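Local coordinates for protein histidine acid phosphatase (Bifidobacterium longum subsp. infantis, PDB 6RXD) that probably removes phosphate groups from inositol polyphosphates such as phytate, and from 2,3-bisphosphoglycerate, as a histidine acid phosphatase of the MINPP1 subfamily, at residues A[7-11]-A[339-343]; A[465-469]-A[491-496]; A[484-488]-A[511-515]. All coordinates share one frame; numbering follows the deposited sequence. Where two conformers were deposited one is given.

Interaction 1 (A[7-11]-A[339-343]); sequences GRYYS and ADDAR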
# COMPACT_ATOMS: atom_id res chain seq x y z
N GLY A 7 5.47 17.21 -6.28
CA GLY A 7 4.88 15.90 -6.48
C GLY A 7 5.06 15.40 -7.90
O GLY A 7 5.33 16.24 -8.76
N ARG A 8 4.98 14.07 -8.09
CA ARG A 8 4.80 13.38 -9.40
C ARG A 8 5.51 12.04 -9.62
O ARG A 8 6.71 11.90 -9.36
CB ARG A 8 5.18 14.23 -10.59
CG ARG A 8 4.05 14.67 -11.46
CD ARG A 8 4.68 15.43 -12.59
NE ARG A 8 6.07 15.75 -12.24
CZ ARG A 8 6.47 16.91 -11.73
NH1 ARG A 8 5.59 17.88 -11.51
NH2 ARG A 8 7.75 17.10 -11.43
N TYR A 9 4.76 11.11 -10.19
CA TYR A 9 5.26 9.78 -10.52
C TYR A 9 5.93 9.11 -9.34
O TYR A 9 7.07 8.67 -9.42
CB TYR A 9 6.16 9.83 -11.75
CG TYR A 9 5.53 10.62 -12.86
CD1 TYR A 9 4.35 10.19 -13.45
CD2 TYR A 9 6.10 11.80 -13.31
CE1 TYR A 9 3.75 10.93 -14.47
CE2 TYR A 9 5.52 12.53 -14.33
CZ TYR A 9 4.35 12.09 -14.91
OH TYR A 9 3.77 12.83 -15.92
N TYR A 10 5.19 9.04 -8.24
CA TYR A 10 5.66 8.38 -7.04
C TYR A 10 5.32 6.89 -7.00
O TYR A 10 5.73 6.20 -6.07
CB TYR A 10 5.03 9.04 -5.81
CG TYR A 10 5.45 10.46 -5.53
CD1 TYR A 10 4.51 11.38 -5.05
CD2 TYR A 10 6.77 10.88 -5.67
CE1 TYR A 10 4.87 12.69 -4.75
CE2 TYR A 10 7.14 12.19 -5.37
CZ TYR A 10 6.18 13.08 -4.90
OH TYR A 10 6.54 14.38 -4.59
N SER A 11 4.56 6.40 -7.99
CA SER A 11 4.17 4.99 -8.00
C SER A 11 3.48 4.65 -6.68
O SER A 11 2.81 5.50 -6.10
CB SER A 11 5.40 4.10 -8.26
OG SER A 11 5.09 2.70 -8.24
N ALA A 339 11.04 14.94 -15.40
CA ALA A 339 9.83 14.37 -14.80
C ALA A 339 9.34 13.21 -15.66
O ALA A 339 8.79 12.23 -15.15
CB ALA A 339 8.74 15.42 -14.67
N ASP A 340 9.55 13.31 -16.97
CA ASP A 340 9.17 12.23 -17.86
C ASP A 340 10.05 11.00 -17.65
O ASP A 340 9.64 9.87 -17.94
CB ASP A 340 9.22 12.68 -19.32
CG ASP A 340 7.99 13.47 -19.72
OD1 ASP A 340 6.95 13.34 -19.04
OD2 ASP A 340 8.07 14.22 -20.72
N ASP A 341 11.25 11.21 -17.13
CA ASP A 341 12.08 10.07 -16.75
C ASP A 341 11.46 9.39 -15.53
O ASP A 341 11.40 8.16 -15.48
CB ASP A 341 13.52 10.50 -16.46
CG ASP A 341 14.24 11.03 -17.69
OD1 ASP A 341 13.90 10.63 -18.83
OD2 ASP A 341 15.17 11.84 -17.52
N ALA A 342 11.02 10.18 -14.55
CA ALA A 342 10.33 9.62 -13.38
C ALA A 342 9.14 8.76 -13.81
O ALA A 342 8.89 7.70 -13.22
CB ALA A 342 9.87 10.73 -12.42
N ARG A 343 8.42 9.21 -14.83
CA ARG A 343 7.27 8.48 -15.33
C ARG A 343 7.70 7.11 -15.88
O ARG A 343 7.02 6.11 -15.68
CB ARG A 343 6.54 9.31 -16.39
CG ARG A 343 5.35 8.64 -17.05
CD ARG A 343 4.82 9.53 -18.18
NE ARG A 343 3.70 8.91 -18.88
CZ ARG A 343 3.84 8.09 -19.91
NH1 ARG A 343 2.77 7.56 -20.49
NH2 ARG A 343 5.06 7.79 -20.36

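Interaction 2 (A[465-469]-A[491-496]); sequences TPIVR and TWYKLT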
# COMPACT_ATOMS: atom_id res chain seq x y z
N THR A 465 -33.63 -6.05 3.98
CA THR A 465 -32.24 -6.33 3.65
C THR A 465 -31.37 -5.12 3.96
O THR A 465 -31.71 -4.00 3.58
CB THR A 465 -32.14 -6.65 2.15
OG1 THR A 465 -32.98 -7.78 1.85
CG2 THR A 465 -30.70 -6.95 1.75
N PRO A 466 -30.23 -5.34 4.64
CA PRO A 466 -29.29 -4.25 4.93
C PRO A 466 -28.68 -3.70 3.64
O PRO A 466 -28.67 -4.38 2.62
CB PRO A 466 -28.18 -4.93 5.74
CG PRO A 466 -28.80 -6.21 6.26
CD PRO A 466 -29.78 -6.63 5.21
N ILE A 467 -28.17 -2.47 3.69
CA ILE A 467 -27.61 -1.84 2.50
C ILE A 467 -26.20 -1.34 2.79
O ILE A 467 -25.84 -1.06 3.93
CB ILE A 467 -28.50 -0.70 1.99
CG1 ILE A 467 -28.68 0.38 3.06
CG2 ILE A 467 -29.86 -1.25 1.53
CD1 ILE A 467 -29.37 1.63 2.53
N VAL A 468 -25.39 -1.24 1.73
CA VAL A 468 -23.97 -1.02 1.92
C VAL A 468 -23.46 0.02 0.94
O VAL A 468 -23.89 0.05 -0.22
CB VAL A 468 -23.20 -2.35 1.65
CG1 VAL A 468 -21.69 -2.20 1.91
CG2 VAL A 468 -23.77 -3.52 2.49
N ARG A 469 -22.52 0.85 1.38
CA ARG A 469 -21.92 1.89 0.55
C ARG A 469 -20.40 1.84 0.74
O ARG A 469 -19.94 1.63 1.85
CB ARG A 469 -22.46 3.26 1.00
CG ARG A 469 -21.85 4.49 0.35
CD ARG A 469 -20.65 5.06 1.13
NE ARG A 469 -20.96 5.51 2.50
CZ ARG A 469 -21.65 6.61 2.79
NH1 ARG A 469 -22.16 7.35 1.82
NH2 ARG A 469 -21.85 6.96 4.06
N THR A 491 -25.60 5.08 -4.61
CA THR A 491 -24.36 4.32 -4.39
C THR A 491 -24.51 3.33 -3.25
O THR A 491 -23.51 2.80 -2.76
CB THR A 491 -23.18 5.26 -4.08
OG1 THR A 491 -23.56 6.16 -3.04
CG2 THR A 491 -22.78 6.05 -5.31
N TRP A 492 -25.75 3.09 -2.81
CA TRP A 492 -26.04 2.08 -1.81
C TRP A 492 -26.52 0.80 -2.49
O TRP A 492 -27.28 0.86 -3.46
CB TRP A 492 -27.09 2.59 -0.82
CG TRP A 492 -26.61 3.76 -0.04
CD1 TRP A 492 -26.61 5.07 -0.44
CD2 TRP A 492 -26.03 3.74 1.27
NE1 TRP A 492 -26.06 5.86 0.54
CE2 TRP A 492 -25.70 5.07 1.60
CE3 TRP A 492 -25.76 2.72 2.19
CZ2 TRP A 492 -25.11 5.42 2.82
CZ3 TRP A 492 -25.18 3.06 3.41
CH2 TRP A 492 -24.86 4.40 3.71
N TYR A 493 -26.10 -0.35 -1.95
CA TYR A 493 -26.41 -1.66 -2.52
C TYR A 493 -26.90 -2.62 -1.45
O TYR A 493 -26.35 -2.66 -0.35
CB TYR A 493 -25.15 -2.26 -3.13
CG TYR A 493 -24.57 -1.48 -4.27
CD1 TYR A 493 -24.75 -1.92 -5.58
CD2 TYR A 493 -23.86 -0.30 -4.06
CE1 TYR A 493 -24.22 -1.21 -6.65
CE2 TYR A 493 -23.32 0.42 -5.14
CZ TYR A 493 -23.51 -0.05 -6.42
OH TYR A 493 -22.98 0.64 -7.48
N LYS A 494 -27.90 -3.43 -1.79
CA LYS A 494 -28.37 -4.46 -0.88
C LYS A 494 -27.27 -5.48 -0.59
O LYS A 494 -26.48 -5.83 -1.48
CB LYS A 494 -29.56 -5.20 -1.46
CG LYS A 494 -30.88 -4.46 -1.39
CD LYS A 494 -32.02 -5.43 -1.72
CE LYS A 494 -33.38 -4.72 -1.72
NZ LYS A 494 -34.50 -5.64 -2.13
N LEU A 495 -27.24 -5.96 0.65
CA LEU A 495 -26.28 -6.99 1.04
C LEU A 495 -26.47 -8.25 0.19
O LEU A 495 -25.50 -8.90 -0.20
CB LEU A 495 -26.43 -7.32 2.52
CG LEU A 495 -25.50 -8.40 3.08
CD1 LEU A 495 -24.05 -7.98 2.99
CD2 LEU A 495 -25.88 -8.70 4.53
N THR A 496 -27.72 -8.60 -0.08
CA THR A 496 -28.01 -9.76 -0.93
C THR A 496 -27.39 -9.58 -2.31
O THR A 496 -26.85 -10.52 -2.89
CB THR A 496 -29.52 -9.98 -1.08
OG1 THR A 496 -30.14 -8.73 -1.44
CG2 THR A 496 -30.14 -10.47 0.23
O HOH W 1 -34.43 -7.79 -0.47

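Interaction 3 (A[484-488]-A[511-515]); sequences TPVAD and QDARI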
# COMPACT_ATOMS: atom_id res chain seq x y z
N THR A 484 -26.12 -3.94 -9.07
CA THR A 484 -27.26 -3.03 -9.19
C THR A 484 -27.54 -2.39 -7.84
O THR A 484 -27.76 -3.10 -6.86
CB THR A 484 -28.53 -3.80 -9.58
OG1 THR A 484 -28.32 -4.44 -10.85
CG2 THR A 484 -29.73 -2.87 -9.68
N PRO A 485 -27.53 -1.04 -7.77
CA PRO A 485 -27.79 -0.39 -6.47
C PRO A 485 -29.26 -0.40 -6.09
O PRO A 485 -30.10 -0.90 -6.85
CB PRO A 485 -27.28 1.05 -6.67
CG PRO A 485 -27.21 1.24 -8.14
CD PRO A 485 -26.97 -0.11 -8.76
N VAL A 486 -29.59 0.15 -4.93
CA VAL A 486 -30.94 0.02 -4.39
C VAL A 486 -31.97 0.85 -5.15
O VAL A 486 -33.17 0.62 -5.05
CB VAL A 486 -31.00 0.42 -2.91
CG1 VAL A 486 -30.10 -0.50 -2.10
CG2 VAL A 486 -30.61 1.90 -2.74
N ALA A 487 -31.48 1.83 -5.91
CA ALA A 487 -32.35 2.70 -6.69
C ALA A 487 -31.51 3.38 -7.75
O ALA A 487 -30.29 3.44 -7.62
CB ALA A 487 -33.00 3.76 -5.79
N ASP A 488 -32.14 3.90 -8.79
CA ASP A 488 -31.39 4.72 -9.74
C ASP A 488 -30.74 5.87 -8.98
O ASP A 488 -31.32 6.41 -8.04
CB ASP A 488 -32.31 5.29 -10.82
CG ASP A 488 -33.02 4.22 -11.61
OD1 ASP A 488 -32.34 3.45 -12.31
OD2 ASP A 488 -34.26 4.20 -11.55
N GLN A 511 -34.08 -6.80 -10.53
CA GLN A 511 -35.16 -6.10 -9.84
C GLN A 511 -35.16 -6.38 -8.33
O GLN A 511 -35.54 -5.52 -7.54
CB GLN A 511 -36.52 -6.47 -10.45
CG GLN A 511 -37.65 -5.56 -10.00
CD GLN A 511 -37.39 -4.10 -10.34
OE1 GLN A 511 -36.85 -3.78 -11.40
NE2 GLN A 511 -37.76 -3.21 -9.43
N ASP A 512 -34.71 -7.57 -7.93
CA ASP A 512 -34.67 -7.90 -6.51
C ASP A 512 -33.58 -7.13 -5.74
O ASP A 512 -33.55 -7.18 -4.52
CB ASP A 512 -34.51 -9.40 -6.30
CG ASP A 512 -35.78 -10.17 -6.61
OD1 ASP A 512 -36.84 -9.53 -6.81
OD2 ASP A 512 -35.72 -11.42 -6.66
N ALA A 513 -32.71 -6.44 -6.47
CA ALA A 513 -31.69 -5.60 -5.84
C ALA A 513 -32.28 -4.25 -5.42
O ALA A 513 -31.69 -3.54 -4.62
CB ALA A 513 -30.52 -5.38 -6.80
N ARG A 514 -33.45 -3.89 -5.96
CA ARG A 514 -34.02 -2.57 -5.68
C ARG A 514 -34.80 -2.58 -4.37
O ARG A 514 -35.44 -3.58 -4.03
CB ARG A 514 -34.96 -2.15 -6.82
CG ARG A 514 -34.31 -2.16 -8.20
CD ARG A 514 -33.15 -1.19 -8.30
NE ARG A 514 -32.97 -0.74 -9.68
CZ ARG A 514 -31.99 0.06 -10.10
NH1 ARG A 514 -31.06 0.49 -9.26
NH2 ARG A 514 -31.94 0.43 -11.37
N ILE A 515 -34.75 -1.48 -3.63
CA ILE A 515 -35.59 -1.36 -2.44
C ILE A 515 -37.00 -0.90 -2.81
O ILE A 515 -37.24 -0.42 -3.93
CB ILE A 515 -35.02 -0.40 -1.38
CG1 ILE A 515 -34.85 1.01 -1.95
CG2 ILE A 515 -33.71 -0.93 -0.79
CD1 ILE A 515 -34.27 1.99 -0.94
OXT ILE A 515 -37.93 -0.98 -2.01
O HOH W 2 -28.94 -3.17 -4.38
O HOH W 3 -35.67 1.46 -5.46

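Interaction 1 (A[7-11]-A[339-343])
The first turn of helix 339-357 serves as a docking surface for the N-terminal loop, with the Y9 ring lying against R343 and neighbouring A339 and A342. This is a CH-pi contact: R343 CB sits 3.6 Å from the centroid of the Y9 ring, 6° off the ring normal and squarely over the face. R343 CA lies over that same face, 3.7 Å from Y9 CG. Over the opposite face comes R8 CG, 3.8 Å above the Y9 plane and displaced toward the rim, so the ring is held between the loop's own arginine and the helix. Y9 turns its CG away from its own carbonyl carbon (chi1 -48°), which lays the ring along the turn and brings Y9 CD2 to 3.3 Å from A339 O. That oxygen accepts the helical bond from R343 N. Behind the ring, Y9 CB meets the methyl A342 CB at 3.9 Å. Alongside, R8 NE approaches A339 CB at 3.6 Å, and R8 NH2 makes a weak hydrogen bond to F334 O. D341 points away from the loop, its carboxylate close to that of D243; both are zinc ligands in a crystal structure of this enzyme, though no zinc is bound to them here. No hydrogen bond joins the two segments. Polar fixing comes from outside them: the hydroxyls of Y312 and Y309 on helix 301-317 bond to the carbonyls of R8 and Y9, and S11 OG to D350, further along helix 339-357. Against residues 339-343 the loop thus rests on shape, dispersion and aliphatic hydrogens over an aromatic face.

Interaction 2 (A[465-469]-A[491-496])
Antiparallel strands 467-472 and 493-494 meet through V468 and Y493, a hydrogen-bonded pair in which V468 N reaches Y493 O at 2.7 Å and Y493 N reaches V468 O at 2.8 Å. I467 and K494 follow as a non-hydrogen-bonded pair, and the pairing ends where L495 N, at the start of helix 495-501, donates to P466 O at 2.9 Å. Packing is tightest at W492. R469 CB lies over the face of its six-membered ring, 3.4 Å from the centroid, while I467 CD1 comes in obliquely at 3.8 Å from W492 CE3. A bend at chi2 (-92°) carries the R469 chain back over the indole, where W492 CZ2 sits 3.5 Å from the guanidinium plane, over its centre, the two planes turned 45° apart. Salt bridges to D449 and E476 fix that guanidinium. With W492 cut back to an alanine, a gap would probably open beside R469 CB and I467 CD1, and the guanidinium would lose the ring covering one face. The T465 end is looser and faces solvent, with T496 exposed. There T465 CG2 merely touches K494 CB and T496 OG1, and a water bonded to T465 OG1 accepts from K494 NZ at 2.7 Å. K494 NZ also bonds to the carbonyls of D512 and R514. Strand 445-453 flanks 467-472 on its other edge, pairing with I467 through Y451 and with R469 through D449, and Y451 meets the W492 ring edge-to-face. L495 packs on L379 and I382 of helix 372-386, while V468 and Y493 rest on L498 of helix 495-501.

Interaction 3 (A[484-488]-A[511-515])
V486 and R514 bring their backbones to 4.2 Å between CA atoms, and I515 N donates to V486 O at 3.0 Å. One water donates to both V486 O and the terminal I515 O, while another bridges T484 O and A513 O. R514 makes the largest share of the contact of any residue. Its chain bends at chi2 (-62°) and runs beside P485, letting R514 NH1 donate to P485 O at 2.9 Å from above the carbonyl plane. R514 NH2 forms a salt bridge with D488 OD1 at 3.2 Å, carboxylate and guanidinium planes 68° apart. T484 CG2 covers one guanidinium face, 3.5 Å above it, and D488 N lies over the opposite one. Apolar contact comes from V486 CB against I515 CG2 (3.7 Å) and from T484 CB against A513 CB. T484 OG1 is bonded to T508. The C-terminal tail is thereby clasped to the loop after strand 475-477, close to the C483-C501 disulfide; P485 rests on Y493 and I515 on K494 of strand 493-494, and E497 of helix 495-501 takes the T484 amide.

Overall arrangement
Interaction 1 stands apart: its centre is 39 Å from that of interaction 2 and 42 Å from that of interaction 3, and it ties the N-terminal loop to helix 339-357. Interactions 2 and 3 lie only 9 Å apart between centres and touch. W492 O probably accepts from V486 N, a backbone bond that joins segment 484-488 to segment 491-496, whose strand 493-494 is an arm of the large mixed sheet of the phosphatase fold. Along the chain interaction 1 closes first, then the segments of the other two alternate: 465-469, 484-488, 491-496, 511-515. The first modelled residues and the C-terminus are thus held separately, the former among helices, the latter beside the sheet.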